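Local coordinates for protein 16S rRNA methylase (Uncultured bacterium, PDB 7JLZ) that probably methylates an adenine of 16S rRNA in the 30S ribosomal subunit, using S-adenosylmethionine as methyl donor, a modification linked to aminoglycoside resistance, at residues T33-Y38 and E62-K67; K41-K44 and L50-G53; G104-S109 and S119-I124. All blocks are in the same frame, centred on the assembly; numbering follows the deposited sequence.

Following strand 26-31 of a Rossmann-like sheet, the chain turns through the glycine-rich loop 33-36 into helix 37-45, and returns along strand 49-55. Contact 2 closes the short connection between them, setting 41-44 of the helix on 50-53 of the strand within a beta-alpha-beta unit. The chain then enters helix 58-70, whose residues 62-67 come back to 33-38 in contact 1, so contact 2 nests inside the larger loop closed by contact 1, and the two share helix 37-45. Contact 3 comes later, in series with both and on the opposite side of the chain's centre. There the loop after strand 94-100 meets helix 120-124, about 21 Å centre to centre from contact 2.

Contact 1: T33-Y38 and E62-K67; sequences TGDGRY and ENYSRK. With SO4 (sulfate ion), chain B; SO4 (sulfate ion), chain E.
The glycine-rich loop after the first strand of the Rossmann-like sheet, which in class I methyltransferases lines the S-adenosylmethionine site, runs through D35 and G36 into R37 and is covered by the ring of Y64. The phenol lies flat over the start of helix 37-45: R37 CA stands 3.7 Å from the centroid of the Y64 ring, 9° off its normal, a CH-pi contact. R37 CB also covers that face, 3.6 Å from Y64 CE2. D35 meets the ring twice: its O is 3.3 Å from Y64 CD2, and its carboxylate, turned 71° from the ring, brings OD2 to 3.6 Å from Y64 CE2. An Asx turn fixes this carboxylate, since D35 OD1 accepts from R37 N at 3.1 Å. G36, the N-cap residue, suits a positive phi (80°) and lets Y64 come close. One water links D35 O with Y64 N, another D35 OD2 with N63 ND2. R37 passes alongside the ring; NE donates to K186 O, and the guanidinium, nearly perpendicular to the ring, gives NH1 (3.0 Å) and NH2 to O4 of a sulfate, probably from the crystallisation liquor. Y64 thus bridges helices 58-70 and 37-45, also touching Y40 and, on strand 76-80, Y78.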
ATOM      1  N   THR A  33      -5.763  -0.909  -0.270  1.00 23.31           N
ATOM      2  CA  THR A  33      -6.349  -1.170  -1.584  1.00 24.58           C
ATOM      3  C   THR A  33      -7.859  -1.356  -1.539  1.00 27.55           C
ATOM      4  O   THR A  33      -8.469  -1.523  -2.603  1.00 25.98           O
ATOM      5  CB  THR A  33      -5.696  -2.398  -2.236  1.00 23.86           C
ATOM      6  OG1 THR A  33      -6.023  -3.569  -1.487  1.00 25.21           O
ATOM      7  CG2 THR A  33      -4.168  -2.254  -2.279  1.00 25.97           C
ATOM      8  N   GLY A  34      -8.490  -1.309  -0.363  1.00 23.86           N
ATOM      9  CA  GLY A  34      -9.940  -1.453  -0.330  1.00 24.77           C
ATOM     10  C   GLY A  34     -10.360  -2.908  -0.405  1.00 23.16           C
ATOM     11  O   GLY A  34     -10.697  -3.520   0.613  1.00 27.18           O
ATOM     12  N   ASP A  35     -10.355  -3.465  -1.621  1.00 27.19           N
ATOM     13  CA  ASP A  35     -10.751  -4.843  -1.862  1.00 23.37           C
ATOM     14  C   ASP A  35      -9.646  -5.676  -2.494  1.00 24.07           C
ATOM     15  O   ASP A  35      -9.912  -6.792  -2.952  1.00 26.35           O
ATOM     16  CB  ASP A  35     -11.998  -4.903  -2.759  1.00 26.76           C
ATOM     17  CG  ASP A  35     -11.805  -4.188  -4.106  1.00 27.97           C
ATOM     18  OD1 ASP A  35     -10.711  -3.634  -4.370  1.00 27.55           O
ATOM     19  OD2 ASP A  35     -12.789  -4.170  -4.893  1.00 29.63           O
ATOM     20  N   GLY A  36      -8.416  -5.178  -2.533  1.00 22.83           N
ATOM     21  CA  GLY A  36      -7.363  -5.946  -3.150  1.00 24.63           C
ATOM     22  C   GLY A  36      -7.305  -5.897  -4.666  1.00 25.12           C
ATOM     23  O   GLY A  36      -6.454  -6.582  -5.249  1.00 25.90           O
ATOM     24  N   ARG A  37      -8.168  -5.107  -5.327  1.00 24.30           N
ATOM     25  CA  ARG A  37      -8.118  -5.004  -6.785  1.00 24.57           C
ATOM     26  C   ARG A  37      -6.716  -4.660  -7.276  1.00 24.17           C
ATOM     27  O   ARG A  37      -6.221  -5.253  -8.245  1.00 27.24           O
ATOM     28  CB  ARG A  37      -9.128  -3.956  -7.264  1.00 24.34           C
ATOM     29  CG  ARG A  37      -9.027  -3.597  -8.746  1.00 25.63           C
ATOM     30  CD  ARG A  37      -9.888  -2.375  -9.050  1.00 27.55           C
ATOM     31  NE  ARG A  37      -9.740  -1.883 -10.423  1.00 30.42           N
ATOM     32  CZ  ARG A  37     -10.499  -2.264 -11.449  1.00 33.15           C
ATOM     33  NH1 ARG A  37     -11.458  -3.166 -11.275  1.00 37.04           N
ATOM     34  NH2 ARG A  37     -10.295  -1.754 -12.653  1.00 34.12           N
ATOM     35  N   TYR A  38      -6.055  -3.716  -6.599  1.00 25.03           N
ATOM     36  CA  TYR A  38      -4.723  -3.271  -6.997  1.00 24.51           C
ATOM     37  C   TYR A  38      -3.736  -4.429  -7.019  1.00 23.34           C
ATOM     38  O   TYR A  38      -2.891  -4.526  -7.920  1.00 26.36           O
ATOM     39  CB  TYR A  38      -4.257  -2.189  -6.026  1.00 25.26           C
ATOM     40  CG  TYR A  38      -2.979  -1.452  -6.397  1.00 26.78           C
ATOM     41  CD1 TYR A  38      -3.018  -0.389  -7.285  1.00 32.38           C
ATOM     42  CD2 TYR A  38      -1.759  -1.783  -5.824  1.00 33.51           C
ATOM     43  CE1 TYR A  38      -1.895   0.309  -7.619  1.00 37.69           C
ATOM     44  CE2 TYR A  38      -0.607  -1.081  -6.154  1.00 35.00           C
ATOM     45  CZ  TYR A  38      -0.687  -0.035  -7.056  1.00 34.62           C
ATOM     46  OH  TYR A  38       0.434   0.676  -7.401  1.00 42.73           O
ATOM     47  N   GLU A  62     -12.097 -11.069   0.176  1.00 27.60           N
ATOM     48  CA  GLU A  62     -12.729 -12.315  -0.259  1.00 26.74           C
ATOM     49  C   GLU A  62     -12.826 -12.414  -1.785  1.00 30.63           C
ATOM     50  O   GLU A  62     -12.434 -13.425  -2.377  1.00 34.00           O
ATOM     51  CB  GLU A  62     -14.118 -12.426   0.377  1.00 33.41           C
ATOM     52  CG  GLU A  62     -15.024 -13.447  -0.285  1.00 40.94           C
ATOM     53  CD  GLU A  62     -16.391 -13.551   0.373  1.00 48.68           C
ATOM     54  OE1 GLU A  62     -16.558 -13.037   1.499  1.00 48.94           O
ATOM     55  OE2 GLU A  62     -17.301 -14.148  -0.244  1.00 48.91           O
ATOM     56  N   ASN A  63     -13.344 -11.372  -2.442  1.00 30.11           N
ATOM     57  CA  ASN A  63     -13.612 -11.451  -3.884  1.00 30.54           C
ATOM     58  C   ASN A  63     -12.321 -11.607  -4.691  1.00 33.62           C
ATOM     59  O   ASN A  63     -12.195 -12.531  -5.502  1.00 33.52           O
ATOM     60  CB  ASN A  63     -14.385 -10.208  -4.339  1.00 35.61           C
ATOM     61  CG  ASN A  63     -14.616 -10.173  -5.852  1.00 46.85           C
ATOM     62  OD1 ASN A  63     -14.818 -11.208  -6.487  1.00 52.70           O
ATOM     63  ND2 ASN A  63     -14.594  -8.976  -6.427  1.00 49.91           N
ATOM     64  N   TYR A  64     -11.345 -10.713  -4.484  1.00 29.52           N
ATOM     65  CA  TYR A  64     -10.138 -10.756  -5.310  1.00 27.13           C
ATOM     66  C   TYR A  64      -9.198 -11.888  -4.921  1.00 27.31           C
ATOM     67  O   TYR A  64      -8.451 -12.373  -5.779  1.00 29.37           O
ATOM     68  CB  TYR A  64      -9.403  -9.405  -5.284  1.00 27.25           C
ATOM     69  CG  TYR A  64      -9.976  -8.503  -6.366  1.00 28.26           C
ATOM     70  CD1 TYR A  64      -9.667  -8.721  -7.711  1.00 28.15           C
ATOM     71  CD2 TYR A  64     -10.869  -7.491  -6.057  1.00 27.61           C
ATOM     72  CE1 TYR A  64     -10.220  -7.930  -8.725  1.00 29.03           C
ATOM     73  CE2 TYR A  64     -11.438  -6.688  -7.067  1.00 27.84           C
ATOM     74  CZ  TYR A  64     -11.097  -6.911  -8.394  1.00 30.29           C
ATOM     75  OH  TYR A  64     -11.654  -6.131  -9.396  1.00 34.35           O
ATOM     76  N   SER A  65      -9.202 -12.334  -3.664  1.00 27.97           N
ATOM     77  CA  SER A  65      -8.386 -13.505  -3.348  1.00 30.17           C
ATOM     78  C   SER A  65      -8.953 -14.750  -4.015  1.00 32.44           C
ATOM     79  O   SER A  65      -8.198 -15.632  -4.442  1.00 33.10           O
ATOM     80  CB  SER A  65      -8.272 -13.704  -1.832  1.00 30.83           C
ATOM     81  OG  SER A  65      -9.548 -13.802  -1.217  1.00 31.24           O
ATOM     82  N   ARG A  66     -10.285 -14.837  -4.113  1.00 29.67           N
ATOM     83  CA  ARG A  66     -10.906 -15.959  -4.811  1.00 29.11           C
ATOM     84  C   ARG A  66     -10.642 -15.871  -6.311  1.00 31.89           C
ATOM     85  O   ARG A  66     -10.297 -16.875  -6.944  1.00 37.88           O
ATOM     86  CB  ARG A  66     -12.406 -15.989  -4.515  1.00 32.15           C
ATOM     87  CG  ARG A  66     -13.151 -17.106  -5.218  1.00 36.44           C
ATOM     88  CD  ARG A  66     -14.662 -16.895  -5.169  1.00 44.62           C
ATOM     89  NE  ARG A  66     -15.175 -16.858  -3.801  1.00 48.67           N
ATOM     90  CZ  ARG A  66     -15.730 -15.790  -3.233  1.00 47.34           C
ATOM     91  NH1 ARG A  66     -15.854 -14.653  -3.909  1.00 42.52           N
ATOM     92  NH2 ARG A  66     -16.179 -15.870  -1.986  1.00 49.98           N
ATOM     93  N   LYS A  67     -10.797 -14.677  -6.894  1.00 34.00           N
ATOM     94  CA  LYS A  67     -10.474 -14.488  -8.309  1.00 37.30           C
ATOM     95  C   LYS A  67      -9.037 -14.887  -8.601  1.00 36.76           C
ATOM     96  O   LYS A  67      -8.757 -15.572  -9.590  1.00 41.86           O
ATOM     97  CB  LYS A  67     -10.690 -13.030  -8.724  1.00 36.81           C
ATOM     98  CG  LYS A  67     -12.082 -12.687  -9.173  1.00 42.67           C
ATOM     99  CD  LYS A  67     -12.175 -11.231  -9.630  1.00 44.14           C
ATOM    100  CE  LYS A  67     -11.363 -10.976 -10.889  1.00 47.83           C
ATOM    101  NZ  LYS A  67     -12.031 -11.457 -12.136  1.00 51.04           N
TER
HETATM  102  S   SO4 B 401     -15.256 -19.626  -1.378  1.00 82.63           S
HETATM  103  O1  SO4 B 401     -16.201 -18.547  -1.295  1.00 83.50           O
HETATM  104  O2  SO4 B 401     -14.680 -19.661  -2.695  1.00 83.91           O
HETATM  105  O3  SO4 B 401     -15.926 -20.871  -1.115  1.00 83.71           O
HETATM  106  O4  SO4 B 401     -14.215 -19.427  -0.406  1.00 74.47           O
HETATM  107  S   SO4 E 404     -13.400  -1.735 -14.709  1.00 51.28           S
HETATM  108  O1  SO4 E 404     -13.428  -2.185 -16.075  1.00 56.33           O
HETATM  109  O2  SO4 E 404     -14.714  -1.286 -14.324  1.00 58.43           O
HETATM  110  O3  SO4 E 404     -12.476  -0.645 -14.586  1.00 46.85           O
HETATM  111  O4  SO4 E 404     -12.992  -2.825 -13.861  1.00 52.42           O
HETATM  112  O   HOH W   1     -11.817  -8.607  -2.666  1.00 29.30           O
HETATM  113  O   HOH W   2     -14.620  -6.153  -5.092  1.00 40.97           O

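Contact 2: K41-K44 and L50-G53; sequences KNAK and LFIG
F51 meets N42 and A43 through one aromatic ring laid against two successive residues of helix 37-45, and three kinds of contact share the work. The first is CH-pi. N42 CB sits over one face of the F51 ring, 3.9 Å from its centroid and 22° off the normal, so it lies toward the rim, where F51 CE2 is 3.6 Å away. The strand aims CB of F51 at the helix; CG stands anti to the carbonyl carbon (chi1 -64°), and chi2 of 85° sets the plane of the ring, so that a face rather than an edge lies under N42 CB.

The second kind joins ring and backbone. N42 O approaches F51 CE1 to 3.5 Å, and A43 CA comes equally near F51 CD1. A flat side chain suits such a place, because it can lie along the peptide of N42 and A43 without prising helix and strand apart. The carbonyl oxygens here have polar partners of their own: N42 O accepts from N46 ND2 and A43 O from N75 ND2.

The third is purely apolar. A43 CB touches F51 CD1 at 3.9 Å, and the small methyl group allows the backbones to approach until A43 CA and F51 CA are 6.1 Å apart. The same methyl also reaches I73 and A76, while F51 extends to E28 and D30 of strand 26-31.

F51 is held in the sheet by backbone hydrogen bonds to N75 and I77, and L50 and I52 are bonded to strand 26-31 on its other flank. The side chain of L50 points away from the helix, to I20 and L21 of helix 14-21. The contact packs the helix of a beta-alpha-beta crossover (strand 26-31, helix 37-45, strand 49-55) on its second strand; such crossovers are the repeating element of a Rossmann-like fold.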
ATOM      1  N   LYS A  41      -4.679  -6.712 -10.127  1.00 28.24           N
ATOM      2  CA  LYS A  41      -4.362  -6.092 -11.404  1.00 31.32           C
ATOM      3  C   LYS A  41      -2.858  -6.026 -11.622  1.00 34.38           C
ATOM      4  O   LYS A  41      -2.366  -6.330 -12.714  1.00 37.27           O
ATOM      5  CB  LYS A  41      -4.992  -4.703 -11.463  1.00 35.63           C
ATOM      6  CG  LYS A  41      -6.515  -4.732 -11.484  1.00 31.55           C
ATOM      7  CD  LYS A  41      -7.055  -5.193 -12.841  1.00 36.47           C
ATOM      8  CE  LYS A  41      -8.578  -5.065 -12.936  1.00 40.03           C
ATOM      9  NZ  LYS A  41      -9.095  -5.382 -14.313  1.00 39.87           N
ATOM     10  N   ASN A  42      -2.103  -5.665 -10.582  1.00 30.05           N
ATOM     11  CA  ASN A  42      -0.663  -5.533 -10.761  1.00 31.53           C
ATOM     12  C   ASN A  42       0.015  -6.894 -10.878  1.00 29.57           C
ATOM     13  O   ASN A  42       0.936  -7.056 -11.691  1.00 32.87           O
ATOM     14  CB  ASN A  42      -0.073  -4.689  -9.631  1.00 31.85           C
ATOM     15  CG  ASN A  42      -0.175  -3.201  -9.927  1.00 40.11           C
ATOM     16  OD1 ASN A  42      -0.982  -2.489  -9.338  1.00 37.59           O
ATOM     17  ND2 ASN A  42       0.634  -2.732 -10.869  1.00 43.13           N
ATOM     18  N   ALA A  43      -0.457  -7.892 -10.125  1.00 28.77           N
ATOM     19  CA  ALA A  43       0.082  -9.246 -10.262  1.00 31.01           C
ATOM     20  C   ALA A  43      -0.072  -9.777 -11.684  1.00 33.78           C
ATOM     21  O   ALA A  43       0.860 -10.361 -12.248  1.00 34.60           O
ATOM     22  CB  ALA A  43      -0.600 -10.185  -9.268  1.00 30.93           C
ATOM     23  N   LYS A  44      -1.253  -9.584 -12.282  1.00 31.99           N
ATOM     24  CA  LYS A  44      -1.468 -10.040 -13.656  1.00 31.07           C
ATOM     25  C   LYS A  44      -0.496  -9.392 -14.628  1.00 37.10           C
ATOM     26  O   LYS A  44      -0.124 -10.007 -15.630  1.00 48.67           O
ATOM     27  CB  LYS A  44      -2.902  -9.743 -14.088  1.00 40.92           C
ATOM     28  CG  LYS A  44      -3.940 -10.685 -13.525  1.00 45.19           C
ATOM     29  CD  LYS A  44      -5.327 -10.169 -13.864  1.00 50.90           C
ATOM     30  CE  LYS A  44      -5.554 -10.119 -15.356  1.00 55.63           C
ATOM     31  NZ  LYS A  44      -5.957 -11.449 -15.882  1.00 59.06           N
ATOM     32  N   LEU A  50       6.045 -10.494  -6.591  1.00 31.39           N
ATOM     33  CA  LEU A  50       5.019 -10.963  -5.667  1.00 31.77           C
ATOM     34  C   LEU A  50       4.320  -9.754  -5.054  1.00 28.66           C
ATOM     35  O   LEU A  50       4.974  -8.885  -4.466  1.00 30.26           O
ATOM     36  CB  LEU A  50       5.632 -11.846  -4.579  1.00 26.65           C
ATOM     37  CG  LEU A  50       4.678 -12.361  -3.494  1.00 28.10           C
ATOM     38  CD1 LEU A  50       3.631 -13.300  -4.066  1.00 28.87           C
ATOM     39  CD2 LEU A  50       5.489 -13.059  -2.388  1.00 31.69           C
ATOM     40  N   PHE A  51       2.999  -9.694  -5.183  1.00 24.42           N
ATOM     41  CA  PHE A  51       2.216  -8.604  -4.616  1.00 22.27           C
ATOM     42  C   PHE A  51       1.421  -9.107  -3.420  1.00 25.91           C
ATOM     43  O   PHE A  51       0.693 -10.101  -3.524  1.00 26.20           O
ATOM     44  CB  PHE A  51       1.272  -7.997  -5.665  1.00 25.56           C
ATOM     45  CG  PHE A  51       1.998  -7.346  -6.817  1.00 27.21           C
ATOM     46  CD1 PHE A  51       2.410  -8.098  -7.904  1.00 24.97           C
ATOM     47  CD2 PHE A  51       2.288  -5.985  -6.800  1.00 27.49           C
ATOM     48  CE1 PHE A  51       3.095  -7.516  -8.957  1.00 29.00           C
ATOM     49  CE2 PHE A  51       2.974  -5.393  -7.867  1.00 26.84           C
ATOM     50  CZ  PHE A  51       3.377  -6.164  -8.940  1.00 29.27           C
ATOM     51  N   ILE A  52       1.528  -8.394  -2.301  1.00 23.12           N
ATOM     52  CA  ILE A  52       0.910  -8.794  -1.045  1.00 22.30           C
ATOM     53  C   ILE A  52      -0.015  -7.683  -0.581  1.00 23.68           C
ATOM     54  O   ILE A  52       0.455  -6.594  -0.238  1.00 27.36           O
ATOM     55  CB  ILE A  52       1.966  -9.073   0.035  1.00 22.23           C
ATOM     56  CG1 ILE A  52       2.981 -10.083  -0.502  1.00 23.52           C
ATOM     57  CG2 ILE A  52       1.282  -9.526   1.311  1.00 22.84           C
ATOM     58  CD1 ILE A  52       4.107 -10.430   0.494  1.00 29.10           C
ATOM     59  N   GLY A  53      -1.315  -7.961  -0.522  1.00 21.86           N
ATOM     60  CA  GLY A  53      -2.275  -7.027   0.052  1.00 23.14           C
ATOM     61  C   GLY A  53      -2.551  -7.366   1.507  1.00 24.55           C
ATOM     62  O   GLY A  53      -2.698  -8.537   1.858  1.00 26.13           O
TER

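Contact 3: G104-S109 and S119-I124; sequences GSLLQS and SLISNI
I121, L106 and L107 carry most of the contact, in which a loop following strand 94-100 of the Rossmann-like sheet is packed against the short helix 120-124. The loop makes a type II beta turn from S105 to Q108, closed by Q108 N donating to S105 O at 3.2 Å. L106 and L107 occupy the two central positions, so the turn brings two neighbouring leucines to the same isoleucine.

I121 has the largest share of buried surface. Its place on the helix turns it toward the loop, and with CG1 anti to the carbonyl carbon (chi1 -66°) the long branch reaches out so that CG1 and CD1 do the touching. A branched aliphatic chain suits this buried place, where I121 also packs on L97 and I99 of strand 94-100 and on C131 of strand 129-135.

L106, likewise buried, points at the helix from the first of the central positions. Its CD1 lies 4.0 Å from I121 CG1, the two side chains running at a slant to each other. Beyond I121, L106 rests on I99, V83 and N118, a largely apolar setting that suits a leucine, whose side chain brings no polar atom needing a partner.

L107 adopts a positive phi of 56°, a conformation often given to glycine in a type II turn. Its backbone N is bonded to N118 OD1, which ties this turn residue to helix 115-118. The CB does not head for helix 120-124, but the isopropyl end (CG, CD1, CD2) closes on it and also touches I133. It meets I121 at about a right angle: around the single methyl I121 CD1 gather L107 CD1 at 3.7 Å, L107 CG at 3.9 Å and L107 CD2 at 4.1 Å.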
ATOM      1  N   GLY A 104      -6.248   2.761   8.204  1.00 36.85           N
ATOM      2  CA  GLY A 104      -6.368   2.770   9.652  1.00 35.99           C
ATOM      3  C   GLY A 104      -5.671   3.977  10.240  1.00 34.54           C
ATOM      4  O   GLY A 104      -5.834   5.108   9.770  1.00 38.26           O
ATOM      5  N   SER A 105      -4.860   3.738  11.268  1.00 35.31           N
ATOM      6  CA  SER A 105      -4.156   4.813  11.954  1.00 34.29           C
ATOM      7  C   SER A 105      -2.885   5.255  11.238  1.00 35.50           C
ATOM      8  O   SER A 105      -2.252   6.218  11.681  1.00 35.83           O
ATOM      9  CB  SER A 105      -3.809   4.374  13.372  1.00 39.78           C
ATOM     10  OG  SER A 105      -3.045   3.181  13.326  1.00 38.52           O
ATOM     11  N   LEU A 106      -2.490   4.583  10.160  1.00 33.81           N
ATOM     12  CA  LEU A 106      -1.203   4.860   9.530  1.00 32.31           C
ATOM     13  C   LEU A 106      -1.195   6.259   8.923  1.00 32.36           C
ATOM     14  O   LEU A 106      -2.024   6.572   8.060  1.00 36.46           O
ATOM     15  CB  LEU A 106      -0.911   3.816   8.455  1.00 33.01           C
ATOM     16  CG  LEU A 106       0.503   3.868   7.883  1.00 33.72           C
ATOM     17  CD1 LEU A 106       1.533   3.692   9.000  1.00 38.06           C
ATOM     18  CD2 LEU A 106       0.693   2.823   6.801  1.00 35.03           C
ATOM     19  N   LEU A 107      -0.252   7.098   9.360  1.00 33.98           N
ATOM     20  CA  LEU A 107      -0.106   8.457   8.830  1.00 36.04           C
ATOM     21  C   LEU A 107      -1.408   9.242   8.965  1.00 43.32           C
ATOM     22  O   LEU A 107      -1.745  10.075   8.126  1.00 48.25           O
ATOM     23  CB  LEU A 107       0.370   8.434   7.374  1.00 36.02           C
ATOM     24  CG  LEU A 107       1.759   7.845   7.097  1.00 32.85           C
ATOM     25  CD1 LEU A 107       1.971   7.643   5.611  1.00 34.20           C
ATOM     26  CD2 LEU A 107       2.871   8.712   7.700  1.00 34.43           C
ATOM     27  N   GLN A 108      -2.144   8.971  10.046  1.00 47.70           N
ATOM     28  CA  GLN A 108      -3.493   9.510  10.190  1.00 54.38           C
ATOM     29  C   GLN A 108      -3.497  11.018  10.412  1.00 60.06           C
ATOM     30  O   GLN A 108      -4.430  11.702   9.975  1.00 62.52           O
ATOM     31  CB  GLN A 108      -4.209   8.806  11.339  1.00 58.70           C
ATOM     32  CG  GLN A 108      -5.686   9.120  11.408  1.00 66.74           C
ATOM     33  CD  GLN A 108      -6.472   8.054  12.138  1.00 72.51           C
ATOM     34  OE1 GLN A 108      -7.531   7.626  11.675  1.00 73.14           O
ATOM     35  NE2 GLN A 108      -5.963   7.616  13.287  1.00 74.30           N
ATOM     36  N   SER A 109      -2.483  11.556  11.086  1.00 58.51           N
ATOM     37  CA  SER A 109      -2.445  12.970  11.430  1.00 65.88           C
ATOM     38  C   SER A 109      -1.133  13.599  10.984  1.00 72.92           C
ATOM     39  O   SER A 109      -0.059  13.014  11.162  1.00 70.39           O
ATOM     40  CB  SER A 109      -2.625  13.176  12.940  1.00 67.92           C
ATOM     41  OG  SER A 109      -2.230  14.481  13.327  1.00 72.04           O
ATOM     42  N   SER A 119       6.538   4.144  12.218  1.00 47.70           N
ATOM     43  CA  SER A 119       7.789   3.429  11.967  1.00 45.14           C
ATOM     44  C   SER A 119       7.569   2.093  11.264  1.00 36.02           C
ATOM     45  O   SER A 119       8.541   1.483  10.801  1.00 35.56           O
ATOM     46  CB  SER A 119       8.535   3.193  13.282  1.00 41.58           C
ATOM     47  OG  SER A 119       7.971   2.120  14.008  1.00 43.29           O
ATOM     48  N   LEU A 120       6.322   1.620  11.193  1.00 33.50           N
ATOM     49  CA  LEU A 120       6.010   0.429  10.416  1.00 31.74           C
ATOM     50  C   LEU A 120       6.463   0.568   8.972  1.00 31.17           C
ATOM     51  O   LEU A 120       6.906  -0.412   8.362  1.00 37.29           O
ATOM     52  CB  LEU A 120       4.506   0.168  10.480  1.00 31.81           C
ATOM     53  CG  LEU A 120       3.940  -0.945   9.603  1.00 31.78           C
ATOM     54  CD1 LEU A 120       4.435  -2.290  10.096  1.00 31.07           C
ATOM     55  CD2 LEU A 120       2.424  -0.897   9.607  1.00 31.31           C
ATOM     56  N   ILE A 121       6.371   1.776   8.414  1.00 30.51           N
ATOM     57  CA  ILE A 121       6.665   1.984   6.996  1.00 28.63           C
ATOM     58  C   ILE A 121       8.108   1.609   6.685  1.00 33.38           C
ATOM     59  O   ILE A 121       8.387   0.820   5.775  1.00 34.43           O
ATOM     60  CB  ILE A 121       6.363   3.442   6.606  1.00 37.08           C
ATOM     61  CG1 ILE A 121       4.865   3.707   6.721  1.00 33.26           C
ATOM     62  CG2 ILE A 121       6.848   3.743   5.193  1.00 39.45           C
ATOM     63  CD1 ILE A 121       4.506   5.171   6.549  1.00 33.59           C
ATOM     64  N   SER A 122       9.052   2.166   7.436  1.00 34.90           N
ATOM     65  CA  SER A 122      10.449   1.848   7.174  0.58 38.19           C
ATOM     66  C   SER A 122      10.763   0.397   7.514  1.00 35.61           C
ATOM     67  O   SER A 122      11.629  -0.209   6.882  1.00 45.26           O
ATOM     68  CB  SER A 122      11.357   2.795   7.955  0.58 41.01           C
ATOM     69  OG  SER A 122      12.516   3.102   7.202  0.58 42.01           O
ATOM     70  N   ASN A 123      10.065  -0.180   8.493  1.00 33.77           N
ATOM     71  CA  ASN A 123      10.386  -1.541   8.909  1.00 32.87           C
ATOM     72  C   ASN A 123       9.784  -2.604   7.997  1.00 31.99           C
ATOM     73  O   ASN A 123      10.262  -3.738   8.000  1.00 32.75           O
ATOM     74  CB  ASN A 123       9.957  -1.768  10.361  1.00 32.10           C
ATOM     75  CG  ASN A 123      10.934  -1.136  11.350  1.00 43.03           C
ATOM     76  OD1 ASN A 123      11.800  -0.352  10.965  1.00 47.28           O
ATOM     77  ND2 ASN A 123      10.805  -1.482  12.614  1.00 48.62           N
ATOM     78  N   ILE A 124       8.750  -2.277   7.215  1.00 26.66           N
ATOM     79  CA  ILE A 124       8.332  -3.206   6.176  1.00 23.13           C
ATOM     80  C   ILE A 124       9.371  -3.264   5.057  1.00 27.00           C
ATOM     81  O   ILE A 124       9.604  -4.325   4.460  1.00 27.78           O
ATOM     82  CB  ILE A 124       6.944  -2.783   5.645  1.00 24.86           C
ATOM     83  CG1 ILE A 124       5.870  -2.994   6.717  1.00 25.33           C
ATOM     84  CG2 ILE A 124       6.584  -3.541   4.346  1.00 28.86           C
ATOM     85  CD1 ILE A 124       4.512  -2.333   6.352  1.00 27.14           C
TER